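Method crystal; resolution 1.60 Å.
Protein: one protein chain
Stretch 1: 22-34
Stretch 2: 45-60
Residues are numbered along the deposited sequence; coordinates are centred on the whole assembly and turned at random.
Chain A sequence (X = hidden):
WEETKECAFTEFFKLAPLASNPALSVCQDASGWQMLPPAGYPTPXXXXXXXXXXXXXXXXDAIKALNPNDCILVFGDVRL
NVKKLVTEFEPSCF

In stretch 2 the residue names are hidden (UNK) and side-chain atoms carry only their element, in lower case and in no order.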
ATOM      1  N   PRO A  22       3.925   0.614  13.886  1.00 14.22           N
ATOM      2  CA  PRO A  22       5.115   1.453  13.696  1.00 14.56           C
ATOM      3  C   PRO A  22       5.760   1.326  12.312  1.00 14.57           C
ATOM      4  O   PRO A  22       6.414   2.267  11.862  1.00 15.28           O
ATOM      5  CB  PRO A  22       6.078   0.953  14.788  1.00 14.77           C
ATOM      6  CG  PRO A  22       5.190   0.367  15.828  1.00 15.59           C
ATOM      7  CD  PRO A  22       4.067  -0.278  15.052  1.00 14.02           C
ATOM      8  N   ALA A  23       5.564   0.186  11.647  1.00 14.48           N
ATOM      9  CA  ALA A  23       6.176  -0.059  10.337  1.00 14.88           C
ATOM     10  C   ALA A  23       5.664   0.931   9.294  1.00 14.73           C
ATOM     11  O   ALA A  23       6.375   1.242   8.333  1.00 15.24           O
ATOM     12  CB  ALA A  23       5.933  -1.492   9.884  1.00 14.86           C
ATOM     13  N   LEU A  24       4.438   1.426   9.483  1.00 14.82           N
ATOM     14  CA  LEU A  24       3.859   2.401   8.549  1.00 14.66           C
ATOM     15  C   LEU A  24       4.723   3.658   8.472  1.00 15.05           C
ATOM     16  O   LEU A  24       5.168   4.042   7.393  1.00 14.87           O
ATOM     17  CB  LEU A  24       2.409   2.766   8.912  1.00 14.88           C
ATOM     18  CG  LEU A  24       1.740   3.820   8.015  1.00 14.25           C
ATOM     19  CD1 LEU A  24       1.442   3.268   6.621  1.00 15.78           C
ATOM     20  CD2 LEU A  24       0.468   4.373   8.659  1.00 14.64           C
ATOM     21  N   SER A  25       4.958   4.287   9.624  1.00 15.62           N
ATOM     22  CA  SER A  25       5.746   5.508   9.694  1.00 16.87           C
ATOM     23  C   SER A  25       7.177   5.301   9.191  1.00 16.29           C
ATOM     24  O   SER A  25       7.698   6.126   8.438  1.00 16.28           O
ATOM     25  CB  SER A  25       5.747   6.051  11.127  1.00 17.32           C
ATOM     26  OG  SER A  25       6.639   7.142  11.262  1.00 21.39           O
ATOM     27  N   VAL A  26       7.812   4.204   9.600  1.00 16.34           N
ATOM     28  CA  VAL A  26       9.197   3.939   9.195  1.00 16.38           C
ATOM     29  C   VAL A  26       9.313   3.777   7.682  1.00 16.31           C
ATOM     30  O   VAL A  26      10.210   4.346   7.060  1.00 16.91           O
ATOM     31  CB  VAL A  26       9.807   2.709   9.907  1.00 16.76           C
ATOM     32  CG1 VAL A  26      11.235   2.448   9.404  1.00 17.56           C
ATOM     33  CG2 VAL A  26       9.799   2.910  11.408  1.00 17.15           C
ATOM     34  N   CYS A  27       8.392   3.017   7.093  1.00 15.33           N
ATOM     35  CA  CYS A  27       8.411   2.778   5.654  1.00 15.37           C
ATOM     36  C   CYS A  27       8.151   4.061   4.869  1.00 15.36           C
ATOM     37  O   CYS A  27       8.874   4.359   3.915  1.00 15.59           O
ATOM     38  CB  CYS A  27       7.392   1.700   5.277  1.00 15.44           C
ATOM     39  SG  CYS A  27       7.361   1.303   3.511  1.00 15.65           S
ATOM     40  N   GLN A  28       7.141   4.825   5.287  1.00 15.26           N
ATOM     41  CA  GLN A  28       6.778   6.072   4.615  1.00 15.25           C
ATOM     42  C   GLN A  28       7.899   7.104   4.703  1.00 16.17           C
ATOM     43  O   GLN A  28       8.262   7.719   3.692  1.00 16.38           O
ATOM     44  CB  GLN A  28       5.472   6.642   5.188  1.00 15.37           C
ATOM     45  CG  GLN A  28       4.241   5.779   4.873  1.00 13.98           C
ATOM     46  CD  GLN A  28       2.945   6.396   5.367  1.00 14.83           C
ATOM     47  OE1 GLN A  28       1.878   6.140   4.810  1.00 14.99           O
ATOM     48  NE2 GLN A  28       3.028   7.207   6.423  1.00 14.68           N
ATOM     49  N   ASP A  29       8.474   7.261   5.892  1.00 17.35           N
ATOM     50  CA  ASP A  29       9.572   8.213   6.079  1.00 18.30           C
ATOM     51  C   ASP A  29      10.831   7.823   5.314  1.00 18.43           C
ATOM     52  O   ASP A  29      11.523   8.688   4.783  1.00 19.07           O
ATOM     53  CB  ASP A  29       9.901   8.385   7.565  1.00 18.77           C
ATOM     54  CG  ASP A  29       8.801   9.106   8.335  1.00 20.59           C
ATOM     55  OD1 ASP A  29       7.823   9.573   7.714  1.00 22.32           O
ATOM     56  OD2 ASP A  29       8.919   9.208   9.573  1.00 23.24           O
ATOM     57  N   ALA A  30      11.118   6.523   5.249  1.00 17.89           N
ATOM     58  CA  ALA A  30      12.307   6.028   4.553  1.00 17.98           C
ATOM     59  C   ALA A  30      12.201   6.196   3.043  1.00 17.67           C
ATOM     60  O   ALA A  30      13.187   6.519   2.377  1.00 18.48           O
ATOM     61  CB  ALA A  30      12.565   4.568   4.902  1.00 18.14           C
ATOM     62  N   SER A  31      11.001   5.978   2.507  1.00 16.86           N
ATOM     63  CA  SER A  31      10.823   5.892   1.058  1.00 16.60           C
ATOM     64  C   SER A  31      10.212   7.129   0.410  1.00 16.45           C
ATOM     65  O   SER A  31      10.405   7.352  -0.785  1.00 16.73           O
ATOM     66  CB  SER A  31       9.965   4.671   0.714  1.00 16.47           C
ATOM     67  OG  SER A  31       8.642   4.847   1.172  1.00 15.80           O
ATOM     68  N   GLY A  32       9.459   7.910   1.188  1.00 16.28           N
ATOM     69  CA  GLY A  32       8.704   9.029   0.634  1.00 16.59           C
ATOM     70  C   GLY A  32       7.374   8.612   0.021  1.00 16.72           C
ATOM     71  O   GLY A  32       6.604   9.470  -0.432  1.00 17.43           O
ATOM     72  N   TRP A  33       7.120   7.299  -0.027  1.00 16.43           N
ATOM     73  CA  TRP A  33       5.825   6.767  -0.477  1.00 16.19           C
ATOM     74  C   TRP A  33       4.829   6.767   0.669  1.00 16.56           C
ATOM     75  O   TRP A  33       5.150   6.326   1.774  1.00 16.62           O
ATOM     76  CB  TRP A  33       5.967   5.343  -1.021  1.00 15.76           C
ATOM     77  CG  TRP A  33       4.652   4.664  -1.295  1.00 15.04           C
ATOM     78  CD1 TRP A  33       3.808   4.911  -2.337  1.00 14.27           C
ATOM     79  CD2 TRP A  33       4.035   3.627  -0.518  1.00 14.59           C
ATOM     80  NE1 TRP A  33       2.702   4.091  -2.263  1.00 14.69           N
ATOM     81  CE2 TRP A  33       2.817   3.295  -1.154  1.00 14.77           C
ATOM     82  CE3 TRP A  33       4.395   2.949   0.652  1.00 13.24           C
ATOM     83  CZ2 TRP A  33       1.956   2.310  -0.658  1.00 14.32           C
ATOM     84  CZ3 TRP A  33       3.537   1.967   1.149  1.00 14.65           C
ATOM     85  CH2 TRP A  33       2.338   1.655   0.491  1.00 14.17           C
ATOM     86  N   GLN A  34       3.614   7.235   0.398  1.00 16.59           N
ATOM     87  CA  GLN A  34       2.582   7.296   1.428  1.00 17.01           C
ATOM     88  C   GLN A  34       1.450   6.309   1.168  1.00 16.43           C
ATOM     89  O   GLN A  34       0.930   6.227   0.053  1.00 15.73           O
ATOM     90  CB  GLN A  34       2.023   8.717   1.562  1.00 17.60           C
ATOM     91  CG  GLN A  34       3.091   9.829   1.650  1.00 20.08           C
ATOM     92  CD  GLN A  34       4.091   9.636   2.793  1.00 23.92           C
ATOM     93  OE1 GLN A  34       5.309   9.780   2.606  1.00 26.56           O
ATOM     94  NE2 GLN A  34       3.583   9.319   3.979  1.00 24.14           N
ATOM     95  N   UNK A  45      11.738   5.229  -7.883  1.00 17.82           N
ATOM     96  CA  UNK A  45      12.645   5.776  -6.870  1.00 18.05           C
ATOM     97  C   UNK A  45      12.197   5.370  -5.470  1.00 17.40           C
ATOM     98  O   UNK A  45      13.014   4.962  -4.649  1.00 17.88           O
ATOM     99  c   UNK A  45      12.627   7.880  -9.481  1.00 23.63           C
ATOM    100  o   UNK A  45      13.199   8.197 -10.546  1.00 26.89           O
ATOM    101  o   UNK A  45      11.407   7.623  -9.439  1.00 24.51           O
ATOM    102  c   UNK A  45      12.729   7.307  -6.968  1.00 18.24           C
ATOM    103  c   UNK A  45      13.473   7.824  -8.205  1.00 20.81           C
ATOM    104  N   UNK A  46      10.896   5.488  -5.216  1.00 16.94           N
ATOM    105  CA  UNK A  46      10.322   5.114  -3.924  1.00 16.31           C
ATOM    106  C   UNK A  46      10.424   3.623  -3.693  1.00 16.37           C
ATOM    107  O   UNK A  46      10.783   3.186  -2.596  1.00 15.25           O
ATOM    108  c   UNK A  46       7.313   7.560  -3.997  1.00 18.14           C
ATOM    109  o   UNK A  46       6.465   6.800  -4.467  1.00 17.93           O
ATOM    110  n   UNK A  46       7.064   8.840  -3.743  1.00 21.06           N
ATOM    111  c   UNK A  46       8.866   5.567  -3.829  1.00 16.13           C
ATOM    112  c   UNK A  46       8.716   7.075  -3.689  1.00 16.93           C
ATOM    113  N   UNK A  47      10.127   2.846  -4.733  1.00 16.36           N
ATOM    114  CA  UNK A  47      10.209   1.391  -4.647  1.00 17.10           C
ATOM    115  C   UNK A  47      11.621   0.916  -4.286  1.00 17.36           C
ATOM    116  O   UNK A  47      11.789   0.023  -3.451  1.00 17.06           O
ATOM    117  c   UNK A  47       9.736   0.742  -5.954  1.00 17.30           C
ATOM    118  c   UNK A  47       8.677  -1.289  -4.900  1.00 17.91           C
ATOM    119  c   UNK A  47       9.223  -1.272  -7.348  1.00 17.99           C
ATOM    120  c   UNK A  47       9.653  -0.783  -5.966  1.00 17.80           C
ATOM    121  N   UNK A  48      12.629   1.514  -4.927  1.00 17.74           N
ATOM    122  CA  UNK A  48      14.037   1.252  -4.626  1.00 18.21           C
ATOM    123  C   UNK A  48      14.294   1.369  -3.129  1.00 17.86           C
ATOM    124  O   UNK A  48      14.889   0.481  -2.513  1.00 18.19           O
ATOM    125  c   UNK A  48      17.142  -0.192  -6.122  1.00 29.32           C
ATOM    126  n   UNK A  48      17.824  -0.936  -7.221  1.00 30.46           N
ATOM    127  c   UNK A  48      16.428   2.055  -5.226  1.00 22.40           C
ATOM    128  c   UNK A  48      14.920   2.264  -5.370  1.00 18.61           C
ATOM    129  c   UNK A  48      17.035   1.304  -6.403  1.00 27.16           C
ATOM    130  N   UNK A  49      13.842   2.480  -2.559  1.00 17.30           N
ATOM    131  CA  UNK A  49      13.992   2.735  -1.133  1.00 17.15           C
ATOM    132  C   UNK A  49      13.215   1.729  -0.286  1.00 16.79           C
ATOM    133  O   UNK A  49      13.743   1.200   0.683  1.00 16.77           O
ATOM    134  c   UNK A  49      14.587   5.247  -1.203  1.00 18.07           C
ATOM    135  c   UNK A  49      13.920   6.608  -1.352  1.00 18.50           C
ATOM    136  c   UNK A  49      15.722   5.308  -0.185  1.00 20.16           C
ATOM    137  c   UNK A  49      13.572   4.166  -0.804  1.00 17.49           C
ATOM    138  N   UNK A  50      11.972   1.448  -0.678  1.00 16.35           N
ATOM    139  CA  UNK A  50      11.135   0.481   0.039  1.00 15.73           C
ATOM    140  C   UNK A  50      11.777  -0.899   0.073  1.00 15.93           C
ATOM    141  O   UNK A  50      11.788  -1.561   1.114  1.00 15.87           O
ATOM    142  c   UNK A  50       8.880   1.582  -0.421  1.00 14.86           C
ATOM    143  c   UNK A  50       6.440   0.286  -0.365  1.00 14.71           C
ATOM    144  s   UNK A  50       7.351   1.460  -1.363  1.00 15.96           S
ATOM    145  c   UNK A  50       9.760   0.371  -0.622  1.00 15.71           C
ATOM    146  N   UNK A  51      12.318  -1.322  -1.070  1.00 16.35           N
ATOM    147  CA  UNK A  51      12.908  -2.651  -1.206  1.00 16.97           C
ATOM    148  C   UNK A  51      14.150  -2.859  -0.334  1.00 17.20           C
ATOM    149  O   UNK A  51      14.533  -3.994  -0.079  1.00 17.62           O
ATOM    150  c   UNK A  51      13.208  -2.957  -2.677  1.00 17.06           C
ATOM    151  s   UNK A  51      11.696  -3.117  -3.672  1.00 18.29           S
ATOM    152  N   UNK A  52      14.765  -1.766   0.111  1.00 17.70           N
ATOM    153  CA  UNK A  52      15.892  -1.843   1.040  1.00 18.32           C
ATOM    154  C   UNK A  52      15.548  -1.522   2.488  1.00 18.63           C
ATOM    155  O   UNK A  52      16.443  -1.329   3.317  1.00 19.50           O
ATOM    156  N   UNK A  53      14.252  -1.476   2.797  1.00 18.29           N
ATOM    157  CA  UNK A  53      13.776  -1.126   4.136  1.00 17.77           C
ATOM    158  C   UNK A  53      12.963  -2.294   4.691  1.00 17.77           C
ATOM    159  O   UNK A  53      11.874  -2.599   4.189  1.00 17.08           O
ATOM    160  o   UNK A  53      13.694   1.227   3.486  1.00 18.09           O
ATOM    161  c   UNK A  53      12.494   0.613   5.501  1.00 18.27           C
ATOM    162  c   UNK A  53      12.932   0.175   4.096  1.00 17.40           C
ATOM    163  N   UNK A  54      13.502  -2.966   5.707  1.00 17.35           N
ATOM    164  CA  UNK A  54      12.833  -4.129   6.295  1.00 17.50           C
ATOM    165  C   UNK A  54      11.393  -3.814   6.681  1.00 17.16           C
ATOM    166  O   UNK A  54      10.494  -4.632   6.479  1.00 17.51           O
ATOM    167  c   UNK A  54      13.603  -4.649   7.509  1.00 17.82           C
ATOM    168  N   UNK A  55      11.185  -2.619   7.226  1.00 16.99           N
ATOM    169  CA  UNK A  55       9.869  -2.211   7.716  1.00 16.96           C
ATOM    170  C   UNK A  55       8.826  -2.091   6.610  1.00 16.29           C
ATOM    171  O   UNK A  55       7.628  -2.242   6.866  1.00 16.40           O
ATOM    172  c   UNK A  55       9.972  -0.906   8.497  1.00 17.05           C
ATOM    173  o   UNK A  55      12.780  -0.809   8.696  1.00 22.35           O
ATOM    174  c   UNK A  55      12.188  -0.935   9.797  1.00 22.30           C
ATOM    175  c   UNK A  55      10.668  -1.070   9.853  1.00 18.80           C
ATOM    176  o   UNK A  55      12.798  -0.949  10.886  1.00 23.91           O
ATOM    177  N   UNK A  56       9.274  -1.816   5.386  1.00 15.48           N
ATOM    178  CA  UNK A  56       8.349  -1.813   4.245  1.00 14.97           C
ATOM    179  C   UNK A  56       7.800  -3.208   3.957  1.00 14.58           C
ATOM    180  O   UNK A  56       6.622  -3.362   3.651  1.00 14.10           O
ATOM    181  c   UNK A  56       8.994  -1.196   3.008  1.00 15.27           C
ATOM    182  s   UNK A  56       9.245   0.576   3.168  1.00 16.06           S
ATOM    183  N   UNK A  57       8.638  -4.229   4.094  1.00 14.69           N
ATOM    184  CA  UNK A  57       8.169  -5.615   3.980  1.00 15.10           C
ATOM    185  C   UNK A  57       7.192  -5.954   5.102  1.00 15.13           C
ATOM    186  O   UNK A  57       6.174  -6.605   4.873  1.00 14.75           O
ATOM    187  c   UNK A  57      11.765  -6.278   0.428  1.00 17.49           C
ATOM    188  c   UNK A  57       9.992  -7.351   1.663  1.00 18.23           C
ATOM    189  c   UNK A  57      10.781  -7.250   0.511  1.00 17.96           C
ATOM    190  c   UNK A  57      11.970  -5.403   1.490  1.00 17.10           C
ATOM    191  c   UNK A  57      10.195  -6.487   2.736  1.00 16.07           C
ATOM    192  c   UNK A  57       9.346  -6.590   3.970  1.00 15.84           C
ATOM    193  c   UNK A  57      11.187  -5.515   2.638  1.00 17.47           C
ATOM    194  N   UNK A  58       7.508  -5.503   6.316  1.00 15.11           N
ATOM    195  CA  UNK A  58       6.613  -5.668   7.457  1.00 15.15           C
ATOM    196  C   UNK A  58       5.274  -4.984   7.193  1.00 14.69           C
ATOM    197  O   UNK A  58       4.209  -5.567   7.439  1.00 15.23           O
ATOM    198  c   UNK A  58       6.355  -5.363   9.971  1.00 15.88           C
ATOM    199  o   UNK A  58       8.518  -5.765   8.950  1.00 16.75           O
ATOM    200  c   UNK A  58       7.254  -5.115   8.751  1.00 15.82           C
ATOM    201  N   UNK A  59       5.331  -3.758   6.685  1.00 14.14           N
ATOM    202  CA  UNK A  59       4.124  -3.014   6.373  1.00 13.65           C
ATOM    203  C   UNK A  59       3.285  -3.738   5.326  1.00 13.27           C
ATOM    204  O   UNK A  59       2.075  -3.902   5.498  1.00 13.10           O
ATOM    205  c   UNK A  59       3.257  -0.785   5.400  1.00 14.25           C
ATOM    206  c   UNK A  59       4.459  -1.599   5.885  1.00 13.50           C
ATOM    207  c   UNK A  59       3.716   0.562   4.848  1.00 13.33           C
ATOM    208  c   UNK A  59       2.225  -0.589   6.505  1.00 14.01           C
ATOM    209  N   UNK A  60       3.924  -4.164   4.241  1.00 13.43           N
ATOM    210  CA  UNK A  60       3.213  -4.859   3.170  1.00 14.00           C
ATOM    211  C   UNK A  60       2.532  -6.135   3.670  1.00 14.16           C
ATOM    212  O   UNK A  60       1.379  -6.403   3.325  1.00 14.03           O
ATOM    213  c   UNK A  60       4.145  -5.103   1.939  1.00 14.00           C
ATOM    214  c   UNK A  60       3.571  -6.180   0.996  1.00 15.45           C
ATOM    215  c   UNK A  60       3.297  -3.080   0.511  1.00 18.79           C
ATOM    216  c   UNK A  60       4.453  -3.766   1.238  1.00 16.08           C
TER

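Position 45 carries three carbons in a row, the third bearing two oxygens, and reaches nothing on stretch 1; a carboxylate at the end of two methylenes makes it E45. Position 46 has the same three carbons, but the last holds one oxygen and one nitrogen, and the chain touches S31, G32 and W33; this is Q46. Its CG lies 3.4 Å from S31 O, and its NE2 approaches G32 O at 3.4 Å, at an angle too poor for a hydrogen bond.

Position 47, four carbons forked at the second, points away from stretch 1 and is L47. At 48, four carbons in a row end in nitrogen, out of reach of stretch 1: K48. Position 49 repeats the four carbons forked at the second, now turned toward stretch 1 and touching A30 and S31; this is L49, with CD1 3.6 Å from S31 O. Position 50 is unbranched, two carbons, a sulfur and a terminal carbon, in contact with C27, S31 and W33, hence M50. Its CE reaches W33 CE3 at 3.5 Å, and its SD lies 4.5 Å from the centroid of the W33 six-membered ring, in an oblique position.

One carbon and one sulfur at 51, distant from stretch 1, give C51, bonded covalently elsewhere in the structure. Position 52 has no side-chain atoms, touches nothing on stretch 1 and is G52. At 53 one carbon carries an oxygen and a carbon, against V26 and A30: T53, whose OG1 donates to L49 O (2.8 Å) and lies 3.8 Å from A30 CB. The single carbon at 54, without contact to stretch 1, is A54.

Position 55 has three carbons, the last with two oxygens, and packs on V26, so it is E55; its CD is 3.5 Å from V26 CG1. At 56 one carbon leads to a sulfur that is bonded to the C27 sulfur: C56, with SG 2.0 Å from C27 SG. A carbon followed by a six-carbon ring, pointing away, makes 57 F57. Position 58, one carbon bearing oxygen and carbon, touches A23 and is T58, with CG2 3.9 Å from A23 CB. Four carbons forked at the second, directed toward A23, L24, C27 and W33, make 59 L59: its CD1 meets L24 CD1 at 3.9 Å and its CD2 meets C27 CB at 3.9 Å. At 60 the fork comes at the first carbon and one arm is two carbons long, without contact to stretch 1, giving I60.

The contact combines a disulfide and an apolar core with polar side chains and backbone carbonyls packed beside it, without hydrogen bonds between the stretches. C27 fits among M50, E55, C56 and L59, so the disulfide (chi3 105°) lies within a packed knob-into-hole arrangement. A23 allows close approach, its CB 3.5 Å from E55 O, while W33 extends the apolar surface beyond the helix, touching M50 and L59.

Stretch 2, residues 45-60: EQLKLMCGTAECFTLI
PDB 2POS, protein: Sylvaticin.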